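Local coordinates for protein apical membrane antigen AMA1 (Toxoplasma gondii ME49, PDB 4YIV) that takes part in host-cell invasion by the parasite as a component of the moving junction formed with the host plasma membrane, at residues K263-F271 and V330-L338. Sequence-based numbering, arbitrary orientation.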
ATOM      1  N   LYS A 263     -17.141  -1.596  -7.296  1.00 28.25           N
ATOM      2  CA  LYS A 263     -15.804  -2.164  -7.329  1.00 33.76           C
ATOM      3  C   LYS A 263     -14.883  -1.437  -6.319  1.00 27.48           C
ATOM      4  O   LYS A 263     -13.928  -2.015  -5.792  1.00 25.71           O
ATOM      5  CB  LYS A 263     -15.245  -2.139  -8.756  1.00 33.40           C
ATOM      6  CG  LYS A 263     -15.216  -0.809  -9.414  1.00 41.45           C
ATOM      7  CD  LYS A 263     -14.910  -0.970 -10.922  1.00 48.24           C
ATOM      8  CE  LYS A 263     -14.426   0.358 -11.534  1.00 68.57           C
ATOM      9  NZ  LYS A 263     -13.897   0.242 -12.936  1.00 74.07           N
ATOM     10  N   ALA A 264     -15.176  -0.191  -5.996  1.00 28.54           N
ATOM     11  CA  ALA A 264     -14.299   0.528  -5.076  1.00 30.15           C
ATOM     12  C   ALA A 264     -14.406  -0.062  -3.663  1.00 29.30           C
ATOM     13  O   ALA A 264     -13.421  -0.051  -2.924  1.00 24.91           O
ATOM     14  CB  ALA A 264     -14.614   2.015  -5.062  1.00 26.84           C
ATOM     15  N   GLN A 265     -15.576  -0.601  -3.305  1.00 25.56           N
ATOM     16  CA  GLN A 265     -15.738  -1.272  -2.007  1.00 23.40           C
ATOM     17  C   GLN A 265     -14.863  -2.494  -1.924  1.00 23.86           C
ATOM     18  O   GLN A 265     -14.313  -2.786  -0.877  1.00 24.00           O
ATOM     19  CB  GLN A 265     -17.200  -1.667  -1.748  1.00 30.12           C
ATOM     20  CG  GLN A 265     -18.094  -0.473  -1.477  1.00 38.89           C
ATOM     21  CD  GLN A 265     -19.536  -0.867  -1.171  1.00 47.84           C
ATOM     22  OE1 GLN A 265     -19.943  -2.017  -1.383  1.00 45.67           O
ATOM     23  NE2 GLN A 265     -20.309   0.092  -0.659  1.00 46.02           N
ATOM     24  N   CYS A 266     -14.704  -3.176  -3.029  1.00 26.83           N
ATOM     25  CA  CYS A 266     -13.849  -4.333  -3.076  1.00 25.17           C
ATOM     26  C   CYS A 266     -12.396  -3.920  -2.866  1.00 24.11           C
ATOM     27  O   CYS A 266     -11.700  -4.519  -2.106  1.00 22.69           O
ATOM     28  CB  CYS A 266     -13.998  -5.071  -4.393  1.00 25.73           C
ATOM     29  SG  CYS A 266     -13.147  -6.637  -4.505  1.00 28.47           S
ATOM     30  N   TRP A 267     -11.979  -2.866  -3.548  1.00 23.77           N
ATOM     31  CA  TRP A 267     -10.626  -2.358  -3.450  1.00 24.29           C
ATOM     32  C   TRP A 267     -10.336  -2.000  -2.001  1.00 24.75           C
ATOM     33  O   TRP A 267      -9.278  -2.351  -1.466  1.00 21.33           O
ATOM     34  CB  TRP A 267     -10.447  -1.159  -4.389  1.00 21.28           C
ATOM     35  CG  TRP A 267      -9.189  -0.375  -4.126  1.00 21.92           C
ATOM     36  CD1 TRP A 267      -7.901  -0.750  -4.437  1.00 19.41           C
ATOM     37  CD2 TRP A 267      -9.087   0.930  -3.539  1.00 20.63           C
ATOM     38  NE1 TRP A 267      -7.025   0.224  -4.054  1.00 17.83           N
ATOM     39  CE2 TRP A 267      -7.713   1.267  -3.510  1.00 19.66           C
ATOM     40  CE3 TRP A 267     -10.008   1.842  -3.040  1.00 22.52           C
ATOM     41  CZ2 TRP A 267      -7.250   2.472  -2.996  1.00 21.31           C
ATOM     42  CZ3 TRP A 267      -9.541   3.044  -2.535  1.00 23.34           C
ATOM     43  CH2 TRP A 267      -8.176   3.339  -2.507  1.00 22.35           C
ATOM     44  N   VAL A 268     -11.291  -1.347  -1.349  1.00 20.38           N
ATOM     45  CA  VAL A 268     -11.130  -0.994   0.066  1.00 21.71           C
ATOM     46  C   VAL A 268     -11.000  -2.256   0.924  1.00 21.82           C
ATOM     47  O   VAL A 268     -10.159  -2.314   1.839  1.00 20.76           O
ATOM     48  CB  VAL A 268     -12.309  -0.156   0.578  1.00 24.22           C
ATOM     49  CG1 VAL A 268     -12.253  -0.031   2.132  1.00 27.17           C
ATOM     50  CG2 VAL A 268     -12.300   1.193  -0.071  1.00 24.74           C
ATOM     51  N   LYS A 269     -11.799  -3.277   0.614  1.00 23.63           N
ATOM     52  CA  LYS A 269     -11.768  -4.526   1.370  1.00 24.37           C
ATOM     53  C   LYS A 269     -10.419  -5.224   1.304  1.00 25.14           C
ATOM     54  O   LYS A 269     -10.009  -5.867   2.282  1.00 22.62           O
ATOM     55  CB  LYS A 269     -12.880  -5.502   0.887  1.00 24.58           C
ATOM     56  CG  LYS A 269     -14.314  -5.250   1.427  1.00 25.95           C
ATOM     57  CD  LYS A 269     -15.280  -6.398   0.991  1.00 29.77           C
ATOM     58  CE  LYS A 269     -16.675  -6.238   1.575  1.00 30.70           C
ATOM     59  NZ  LYS A 269     -16.674  -6.383   3.068  1.00 33.89           N
ATOM     60  N   THR A 270      -9.687  -5.107   0.192  1.00 20.93           N
ATOM     61  CA  THR A 270      -8.413  -5.814   0.137  1.00 18.54           C
ATOM     62  C   THR A 270      -7.427  -5.214   1.137  1.00 20.69           C
ATOM     63  O   THR A 270      -6.529  -5.904   1.592  1.00 23.07           O
ATOM     64  CB  THR A 270      -7.782  -5.807  -1.303  1.00 22.33           C
ATOM     65  OG1 THR A 270      -7.451  -4.464  -1.691  1.00 23.55           O
ATOM     66  CG2 THR A 270      -8.783  -6.371  -2.321  1.00 24.36           C
ATOM     67  N   PHE A 271      -7.626  -3.934   1.497  1.00 19.70           N
ATOM     68  CA  PHE A 271      -6.814  -3.268   2.515  1.00 19.35           C
ATOM     69  C   PHE A 271      -7.358  -3.401   3.940  1.00 19.85           C
ATOM     70  O   PHE A 271      -6.590  -3.472   4.901  1.00 19.86           O
ATOM     71  CB  PHE A 271      -6.703  -1.776   2.192  1.00 17.72           C
ATOM     72  CG  PHE A 271      -5.857  -0.993   3.156  1.00 19.79           C
ATOM     73  CD1 PHE A 271      -4.485  -1.143   3.200  1.00 18.76           C
ATOM     74  CD2 PHE A 271      -6.454  -0.088   4.014  1.00 20.80           C
ATOM     75  CE1 PHE A 271      -3.730  -0.404   4.092  1.00 16.86           C
ATOM     76  CE2 PHE A 271      -5.719   0.645   4.905  1.00 19.69           C
ATOM     77  CZ  PHE A 271      -4.341   0.497   4.942  1.00 18.95           C
ATOM     78  N   VAL A 330     -12.069  -6.592 -11.974  1.00 24.66           N
ATOM     79  CA  VAL A 330     -10.866  -5.809 -11.683  1.00 23.45           C
ATOM     80  C   VAL A 330     -10.197  -6.447 -10.461  1.00 23.94           C
ATOM     81  O   VAL A 330     -10.879  -6.679  -9.446  1.00 23.20           O
ATOM     82  CB  VAL A 330     -11.174  -4.309 -11.381  1.00 25.21           C
ATOM     83  CG1 VAL A 330      -9.868  -3.538 -11.137  1.00 24.24           C
ATOM     84  CG2 VAL A 330     -11.963  -3.655 -12.518  1.00 31.90           C
ATOM     85  N   SER A 331      -8.899  -6.723 -10.583  1.00 24.62           N
ATOM     86  CA  SER A 331      -8.081  -7.254  -9.489  1.00 23.93           C
ATOM     87  C   SER A 331      -7.306  -6.169  -8.764  1.00 23.67           C
ATOM     88  O   SER A 331      -6.625  -5.338  -9.388  1.00 22.35           O
ATOM     89  CB  SER A 331      -7.141  -8.323 -10.034  1.00 23.69           C
ATOM     90  OG  SER A 331      -7.875  -9.484 -10.431  1.00 25.48           O
ATOM     91  N   TYR A 332      -7.434  -6.199  -7.434  1.00 21.79           N
ATOM     92  CA  TYR A 332      -6.906  -5.209  -6.496  1.00 20.91           C
ATOM     93  C   TYR A 332      -5.963  -5.853  -5.508  1.00 21.60           C
ATOM     94  O   TYR A 332      -6.048  -7.056  -5.260  1.00 20.25           O
ATOM     95  CB  TYR A 332      -8.033  -4.552  -5.698  1.00 23.61           C
ATOM     96  CG  TYR A 332      -9.059  -3.819  -6.547  1.00 19.57           C
ATOM     97  CD1 TYR A 332      -8.720  -2.655  -7.250  1.00 20.76           C
ATOM     98  CD2 TYR A 332     -10.349  -4.292  -6.652  1.00 24.02           C
ATOM     99  CE1 TYR A 332      -9.664  -1.987  -8.022  1.00 25.03           C
ATOM    100  CE2 TYR A 332     -11.300  -3.625  -7.416  1.00 24.90           C
ATOM    101  CZ  TYR A 332     -10.946  -2.475  -8.098  1.00 22.85           C
ATOM    102  OH  TYR A 332     -11.898  -1.831  -8.853  1.00 26.14           O
ATOM    103  N   THR A 333      -5.075  -5.059  -4.933  1.00 21.77           N
ATOM    104  CA  THR A 333      -4.348  -5.503  -3.762  1.00 20.89           C
ATOM    105  C   THR A 333      -4.398  -4.442  -2.704  1.00 19.78           C
ATOM    106  O   THR A 333      -4.750  -3.269  -2.954  1.00 20.00           O
ATOM    107  CB  THR A 333      -2.857  -5.830  -4.055  1.00 21.76           C
ATOM    108  OG1 THR A 333      -2.102  -4.623  -4.151  1.00 21.31           O
ATOM    109  CG2 THR A 333      -2.725  -6.616  -5.317  1.00 21.37           C
ATOM    110  N   ALA A 334      -4.066  -4.864  -1.483  1.00 21.35           N
ATOM    111  CA  ALA A 334      -3.976  -3.960  -0.369  1.00 19.33           C
ATOM    112  C   ALA A 334      -3.012  -2.804  -0.611  1.00 18.57           C
ATOM    113  O   ALA A 334      -3.157  -1.707  -0.028  1.00 17.19           O
ATOM    114  CB  ALA A 334      -3.564  -4.773   0.907  1.00 17.17           C
ATOM    115  N   ALA A 335      -2.012  -3.030  -1.463  1.00 17.13           N
ATOM    116  CA  ALA A 335      -0.972  -2.015  -1.677  1.00 17.55           C
ATOM    117  C   ALA A 335      -1.332  -0.996  -2.765  1.00 18.17           C
ATOM    118  O   ALA A 335      -0.884   0.156  -2.708  1.00 18.55           O
ATOM    119  CB  ALA A 335       0.357  -2.679  -2.053  1.00 18.27           C
ATOM    120  N   GLY A 336      -2.116  -1.419  -3.747  1.00 20.35           N
ATOM    121  CA  GLY A 336      -2.329  -0.605  -4.926  1.00 19.91           C
ATOM    122  C   GLY A 336      -3.475   0.385  -4.897  1.00 21.64           C
ATOM    123  O   GLY A 336      -4.222   0.492  -3.922  1.00 18.01           O
ATOM    124  N   SER A 337      -3.644   1.067  -6.036  1.00 19.02           N
ATOM    125  CA  SER A 337      -4.593   2.163  -6.182  1.00 22.30           C
ATOM    126  C   SER A 337      -5.906   1.625  -6.729  1.00 22.73           C
ATOM    127  O   SER A 337      -5.961   0.519  -7.258  1.00 20.57           O
ATOM    128  CB  SER A 337      -4.055   3.252  -7.135  1.00 23.05           C
ATOM    129  OG  SER A 337      -3.928   2.715  -8.443  1.00 24.47           O
ATOM    130  N   LEU A 338      -6.967   2.419  -6.605  1.00 23.03           N
ATOM    131  CA  LEU A 338      -8.249   2.076  -7.197  1.00 21.10           C
ATOM    132  C   LEU A 338      -8.153   2.137  -8.704  1.00 24.36           C
ATOM    133  O   LEU A 338      -8.651   1.249  -9.414  1.00 24.85           O
ATOM    134  CB  LEU A 338      -9.341   3.028  -6.686  1.00 22.14           C
ATOM    135  CG  LEU A 338     -10.745   2.891  -7.255  1.00 24.42           C
ATOM    136  CD1 LEU A 338     -11.311   1.522  -7.062  1.00 24.83           C
ATOM    137  CD2 LEU A 338     -11.605   3.905  -6.580  1.00 26.58           C
TER
HETATM  138  O   HOH W   1      -6.387  -1.544  -1.404  1.00 19.60           O
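Trp-267 reaches from the helix into the turn that follows strand 330-333, where residues 334-338 double back along its indole. A chi1 of 167° swings the ring away from its own backbone N and toward this turn, and NE1 donates to Gly-336 O at 2.8 Å. The bond is nearly straight and lies in the indole plane, although it meets the carbonyl from above the carbonyl's own plane. Leu-338 covers one indole face, its CB 3.8 Å from the centroid of the six-membered ring, and its CD2 rests 3.9 Å from Ala-264 CB, a methyl short enough to let the leucine branch come close.

Tyr-332 turns a ring face to the helix: Trp-267 CB sits over its centre, 3.6 Å from the centroid, and the indole edge approaches in an offset edge-to-face pair with planes at 62°. Cys-266 SG, disulfide-bonded to Cys-313, meets the phenol edge; Lys-263 passes the hydroxyl with its methylenes, CB 3.4 Å from Tyr-332 OH.

Water 1 donates to Trp-267 O and Thr-333 O; Thr-270 OG1 also donates to Trp-267 O, at 2.8 Å. Thr-333 OG1 accepts from Ala-335 N and Gly-336 N, an ST turn and ST motif consistent with the tight turn. Aromatic and CH-pi packing thus joins helix 263-272 to a five-stranded antiparallel sheet, consistent with a PAN-type domain, while a turn carbonyl satisfies the buried indole N-H.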